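Local structure of ferric-siderophore receptor protein (Streptomyces coelicolor, 2X4L) at residues F31-G36 against S142-V147; D149-Q154 against D221-K226. The protein probably binds ferric siderophores outside the cell membrane and delivers them for uptake, as a solute-binding receptor of the bacterial solute-binding protein 8 family. All blocks are in the same frame, centred on the assembly; numbering follows the deposited sequence.

From the N terminus, the chain runs through the hairpin of strands 29-32 and 38-41. Its turn meets strand 142-146, an outermost strand of the five-stranded parallel sheet. This is contact 1, and it closes a loop of 105 residues that includes the other four strands of that sheet. The chain then passes into contact 2, where 149-154 lead into helix 153-165 and meet helix 220-227. Contact 2 closes a loop of 66 residues holding the rest of helix 153-165, helix 173-195 and strands 200-206 and 210-214. The two loops follow in series and do not cross. Contact 2 joins the chain leaving the first sheet to a helix beside the mixed second sheet. Their centres are about 17 Å apart.

Contact 1. Residues F31-G36 against S142-V147; sequences FKDDRG and SVAISV
Two consecutive aspartates, D33 and D34, take backbone N-H groups of A144 and S146 with their carboxylates, and between them a nearly straight backbone bond runs from D34 N to A144 O. D33 OD2 accepts from A144 N at 2.9 Å. D34 OD2 takes S146 N at 2.7 Å through its anti lone pair. Carboxylate oxygens thus stand in for strand carbonyls beside strand 142-146. A water bonds both D34 OD2 and S146 O.

D33 OD2 is heavily used. R35 grips it side-on, with NE at 3.0 Å on the syn side and NH2 also bonding, while A144 N comes from the anti side. The bend at chi3 (-63°) turns R35 NE toward D33 OD2. From there R35 NH2 also reaches S142 OG at 2.9 Å, with the hydroxyl tilted from the guanidinium plane. D33 OD1 accepts from R35 N, an Asx turn within the type I turn D33-G36.

On the apolar side, F31 CD2 lies 3.7 Å from V143 CG1, and I145 CD1 meets the ring edge.

R158 of helix 153-165 forms a salt bridge with D34 OD1, and L162 packs on F31. Strand 113-118 pairs with strand 142-146, and strand 38-41 pairs with F31.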
# COMPACT_ATOMS: atom_id res chain seq x y z
N PHE A 31 22.27 -6.30 -2.32
CA PHE A 31 20.89 -6.58 -2.67
C PHE A 31 20.59 -6.15 -4.09
O PHE A 31 20.85 -5.00 -4.47
CB PHE A 31 19.95 -5.81 -1.73
CG PHE A 31 18.49 -6.21 -1.88
CD1 PHE A 31 18.08 -7.45 -1.37
CD2 PHE A 31 17.55 -5.36 -2.50
CE1 PHE A 31 16.75 -7.85 -1.48
CE2 PHE A 31 16.29 -5.80 -2.68
CZ PHE A 31 15.83 -6.96 -2.13
N LYS A 32 19.96 -7.01 -4.87
CA LYS A 32 19.57 -6.68 -6.23
C LYS A 32 18.06 -6.31 -6.18
O LYS A 32 17.25 -7.15 -5.83
CB LYS A 32 19.85 -7.84 -7.15
CG LYS A 32 19.44 -7.52 -8.62
CD LYS A 32 19.71 -8.80 -9.58
CE LYS A 32 19.12 -8.58 -10.98
NZ LYS A 32 20.09 -7.91 -11.96
N ASP A 33 17.72 -5.07 -6.48
CA ASP A 33 16.32 -4.65 -6.37
C ASP A 33 15.47 -4.89 -7.62
O ASP A 33 15.92 -5.59 -8.58
CB ASP A 33 16.22 -3.15 -5.95
CG ASP A 33 16.52 -2.15 -7.12
OD1 ASP A 33 16.76 -2.63 -8.26
OD2 ASP A 33 16.42 -0.95 -6.94
N ASP A 34 14.26 -4.37 -7.63
CA ASP A 34 13.30 -4.71 -8.71
C ASP A 34 13.45 -3.83 -9.94
O ASP A 34 12.65 -3.99 -10.94
CB ASP A 34 11.86 -4.63 -8.21
CG ASP A 34 11.56 -5.75 -7.27
OD1 ASP A 34 12.21 -6.85 -7.36
OD2 ASP A 34 10.59 -5.58 -6.52
N ARG A 35 14.45 -2.95 -9.92
CA ARG A 35 14.86 -2.27 -11.12
C ARG A 35 16.00 -3.08 -11.72
O ARG A 35 16.58 -2.68 -12.70
CB ARG A 35 15.39 -0.85 -10.83
CG ARG A 35 14.28 0.08 -10.30
CD ARG A 35 14.88 1.40 -9.92
NE ARG A 35 15.84 1.23 -8.85
CZ ARG A 35 16.59 2.19 -8.31
NH1 ARG A 35 16.55 3.43 -8.73
NH2 ARG A 35 17.46 1.85 -7.34
N GLY A 36 16.44 -4.16 -11.06
CA GLY A 36 17.58 -4.94 -11.61
C GLY A 36 18.97 -4.39 -11.20
O GLY A 36 20.03 -4.88 -11.66
N SER A 142 20.07 3.67 -3.83
CA SER A 142 18.69 3.33 -3.58
C SER A 142 18.32 1.91 -3.94
O SER A 142 18.96 1.27 -4.85
CB SER A 142 17.74 4.29 -4.36
OG SER A 142 18.07 4.24 -5.76
N VAL A 143 17.24 1.47 -3.31
CA VAL A 143 16.67 0.14 -3.53
C VAL A 143 15.16 0.37 -3.73
O VAL A 143 14.51 1.05 -2.90
CB VAL A 143 16.90 -0.76 -2.26
CG1 VAL A 143 16.00 -1.98 -2.34
CG2 VAL A 143 18.35 -1.19 -2.11
N ALA A 144 14.64 -0.11 -4.86
CA ALA A 144 13.20 -0.02 -5.12
C ALA A 144 12.58 -1.45 -5.11
O ALA A 144 13.06 -2.36 -5.78
CB ALA A 144 12.96 0.62 -6.44
N ILE A 145 11.45 -1.57 -4.46
CA ILE A 145 10.63 -2.74 -4.45
C ILE A 145 9.38 -2.47 -5.26
O ILE A 145 8.67 -1.51 -5.04
CB ILE A 145 10.25 -3.19 -3.07
CG1 ILE A 145 11.53 -3.46 -2.19
CG2 ILE A 145 9.37 -4.48 -3.12
CD1 ILE A 145 12.42 -4.60 -2.77
N SER A 146 9.20 -3.24 -6.32
CA SER A 146 8.08 -2.98 -7.25
C SER A 146 6.74 -3.48 -6.76
O SER A 146 6.57 -4.58 -6.27
CB SER A 146 8.32 -3.60 -8.65
OG SER A 146 7.18 -3.23 -9.48
N VAL A 147 5.79 -2.54 -6.82
CA VAL A 147 4.38 -2.82 -6.55
C VAL A 147 3.52 -2.46 -7.79
O VAL A 147 2.37 -1.91 -7.64
CB VAL A 147 3.88 -2.09 -5.28
CG1 VAL A 147 4.57 -2.62 -4.05
CG2 VAL A 147 4.12 -0.56 -5.39
O HOH W 1 8.08 -6.90 -6.29

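Contact 2. Residues D149-Q154 against D221-K226; sequences DRQLTQ and DLEYFK
T153 meets Y224 over one face of its ring. The methyl CG2 sits 3.5 Å from Y224 CE1 and touches CZ and OH as well. The two side chains cross at about a right angle. T153 OG1 lies between the backbone N and the carbonyl carbon (chi1 43°), and this turn places CG2 anti to the carbonyl carbon, where it meets the Y224 ring.

Q151 approaches the same ring from its edge. Its OE1 lies in the ring plane, 3.5 Å from Y224 CD1, and the amide is turned 36° from the ring. The aliphatic part of Q151 runs by the backbone of E223, with CG 3.9 Å from E223 C. L152 CB packs on Y224 CB at 3.9 Å. The Y224 side chain also touches A186 of helix 173-195 and L311 of helix 304-320.

This is where the chain leaves the parallel sheet of one lobe and enters helix 153-165. It passes helix 220-227, which belongs with the mixed sheet of the other lobe. Two lobes bridged by a long helix are the fold of this type of solute-binding protein, and helix 173-195 is consistent with that bridge.

E223 points toward 149-154, extended beyond CG. E223 OE1 comes within 3.4 Å of R150 C. One water lies within bonding distance of E223 OE1 and, more weakly, D149 O, and has more acceptors in reach than protons. Another water donates to E223 OE1 at 2.7 Å and accepts a weak bond from Q151 NE2. E223 OE2 stands 3.6 Å from D149 OD1, with the carboxylates turned 86° apart. This like-charge approach may raise the proton affinity of either group, although E223 OE2 also accepts from L218 N.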
# COMPACT_ATOMS: atom_id res chain seq x y z
N ASP A 149 1.77 -4.07 -11.26
CA ASP A 149 1.46 -5.08 -12.32
C ASP A 149 1.96 -6.45 -11.87
O ASP A 149 2.62 -7.22 -12.63
CB ASP A 149 2.06 -4.66 -13.68
CG ASP A 149 1.35 -5.33 -14.86
OD1 ASP A 149 0.29 -5.94 -14.73
OD2 ASP A 149 1.96 -5.25 -15.98
N ARG A 150 1.62 -6.80 -10.64
CA ARG A 150 1.94 -8.11 -10.08
C ARG A 150 1.07 -8.35 -8.84
O ARG A 150 0.43 -7.42 -8.36
CB ARG A 150 3.41 -8.21 -9.69
CG ARG A 150 3.79 -7.21 -8.58
CD ARG A 150 5.34 -6.95 -8.46
NE ARG A 150 5.87 -6.47 -9.72
CZ ARG A 150 7.17 -6.62 -10.04
NH1 ARG A 150 8.01 -7.22 -9.22
NH2 ARG A 150 7.61 -6.16 -11.22
N GLN A 151 1.05 -9.58 -8.29
CA GLN A 151 0.30 -9.84 -7.11
C GLN A 151 1.11 -9.58 -5.89
O GLN A 151 2.32 -9.70 -5.88
CB GLN A 151 -0.14 -11.30 -7.08
CG GLN A 151 -1.18 -11.59 -8.20
CD GLN A 151 -1.59 -13.02 -8.25
OE1 GLN A 151 -1.65 -13.71 -7.23
NE2 GLN A 151 -1.98 -13.47 -9.46
N LEU A 152 0.39 -9.22 -4.84
CA LEU A 152 0.93 -8.83 -3.55
C LEU A 152 2.00 -9.78 -2.97
O LEU A 152 2.86 -9.37 -2.31
CB LEU A 152 -0.21 -8.69 -2.57
CG LEU A 152 0.02 -8.21 -1.16
CD1 LEU A 152 0.66 -6.80 -1.11
CD2 LEU A 152 -1.17 -8.33 -0.23
N THR A 153 1.85 -11.06 -3.23
CA THR A 153 2.76 -12.03 -2.66
C THR A 153 4.20 -11.78 -3.17
O THR A 153 5.11 -12.09 -2.49
CB THR A 153 2.29 -13.46 -3.02
OG1 THR A 153 1.92 -13.46 -4.35
CG2 THR A 153 1.10 -13.86 -2.15
N GLN A 154 4.31 -11.20 -4.36
CA GLN A 154 5.59 -10.86 -4.95
C GLN A 154 6.37 -9.90 -4.06
O GLN A 154 7.34 -10.30 -3.41
CB GLN A 154 5.40 -10.24 -6.34
CG GLN A 154 6.70 -9.94 -7.07
CD GLN A 154 6.71 -10.50 -8.48
OE1 GLN A 154 5.66 -10.71 -9.08
NE2 GLN A 154 7.90 -10.73 -9.02
N ASP A 221 -2.56 -5.40 -4.37
CA ASP A 221 -3.61 -5.95 -3.50
C ASP A 221 -4.74 -6.52 -4.33
O ASP A 221 -5.15 -7.69 -4.13
CB ASP A 221 -4.07 -4.97 -2.41
CG ASP A 221 -4.67 -3.69 -2.99
OD1 ASP A 221 -4.22 -3.24 -4.08
OD2 ASP A 221 -5.59 -3.18 -2.30
N LEU A 222 -5.29 -5.69 -5.22
CA LEU A 222 -6.45 -6.12 -5.99
C LEU A 222 -6.15 -7.29 -6.88
O LEU A 222 -6.99 -8.14 -7.04
CB LEU A 222 -7.07 -4.95 -6.77
CG LEU A 222 -7.39 -3.73 -5.95
CD1 LEU A 222 -8.04 -2.67 -6.89
CD2 LEU A 222 -8.33 -4.08 -4.78
N GLU A 223 -4.94 -7.35 -7.49
CA GLU A 223 -4.62 -8.48 -8.37
C GLU A 223 -4.60 -9.74 -7.53
O GLU A 223 -5.08 -10.82 -8.00
CB GLU A 223 -3.23 -8.28 -9.06
CG GLU A 223 -3.32 -7.34 -10.23
CD GLU A 223 -2.14 -7.52 -11.14
OE1 GLU A 223 -1.44 -8.62 -11.06
OE2 GLU A 223 -1.87 -6.58 -11.97
N TYR A 224 -4.11 -9.66 -6.29
CA TYR A 224 -4.05 -10.86 -5.47
C TYR A 224 -5.50 -11.27 -5.02
O TYR A 224 -5.86 -12.45 -5.13
CB TYR A 224 -3.16 -10.62 -4.23
CG TYR A 224 -2.96 -11.83 -3.37
CD1 TYR A 224 -2.59 -13.02 -3.89
CD2 TYR A 224 -3.06 -11.72 -1.94
CE1 TYR A 224 -2.31 -14.12 -3.09
CE2 TYR A 224 -2.88 -12.86 -1.17
CZ TYR A 224 -2.42 -14.00 -1.72
OH TYR A 224 -2.13 -15.22 -0.97
N PHE A 225 -6.27 -10.30 -4.56
CA PHE A 225 -7.66 -10.59 -4.13
C PHE A 225 -8.45 -11.22 -5.31
O PHE A 225 -9.21 -12.20 -5.13
CB PHE A 225 -8.40 -9.30 -3.67
CG PHE A 225 -7.76 -8.59 -2.53
CD1 PHE A 225 -6.94 -9.23 -1.62
CD2 PHE A 225 -8.02 -7.22 -2.42
CE1 PHE A 225 -6.32 -8.51 -0.55
CE2 PHE A 225 -7.45 -6.47 -1.41
CZ PHE A 225 -6.65 -7.10 -0.46
N LYS A 226 -8.27 -10.67 -6.51
CA LYS A 226 -8.90 -11.26 -7.72
C LYS A 226 -8.46 -12.70 -7.98
O LYS A 226 -9.28 -13.56 -8.27
CB LYS A 226 -8.62 -10.39 -8.96
CG LYS A 226 -9.32 -10.94 -10.22
CD LYS A 226 -9.26 -10.05 -11.45
CE LYS A 226 -10.44 -10.31 -12.55
NZ LYS A 226 -11.84 -9.68 -12.39
O HOH W 2 0.08 -8.93 -13.34
O HOH W 3 -2.59 -11.01 -11.62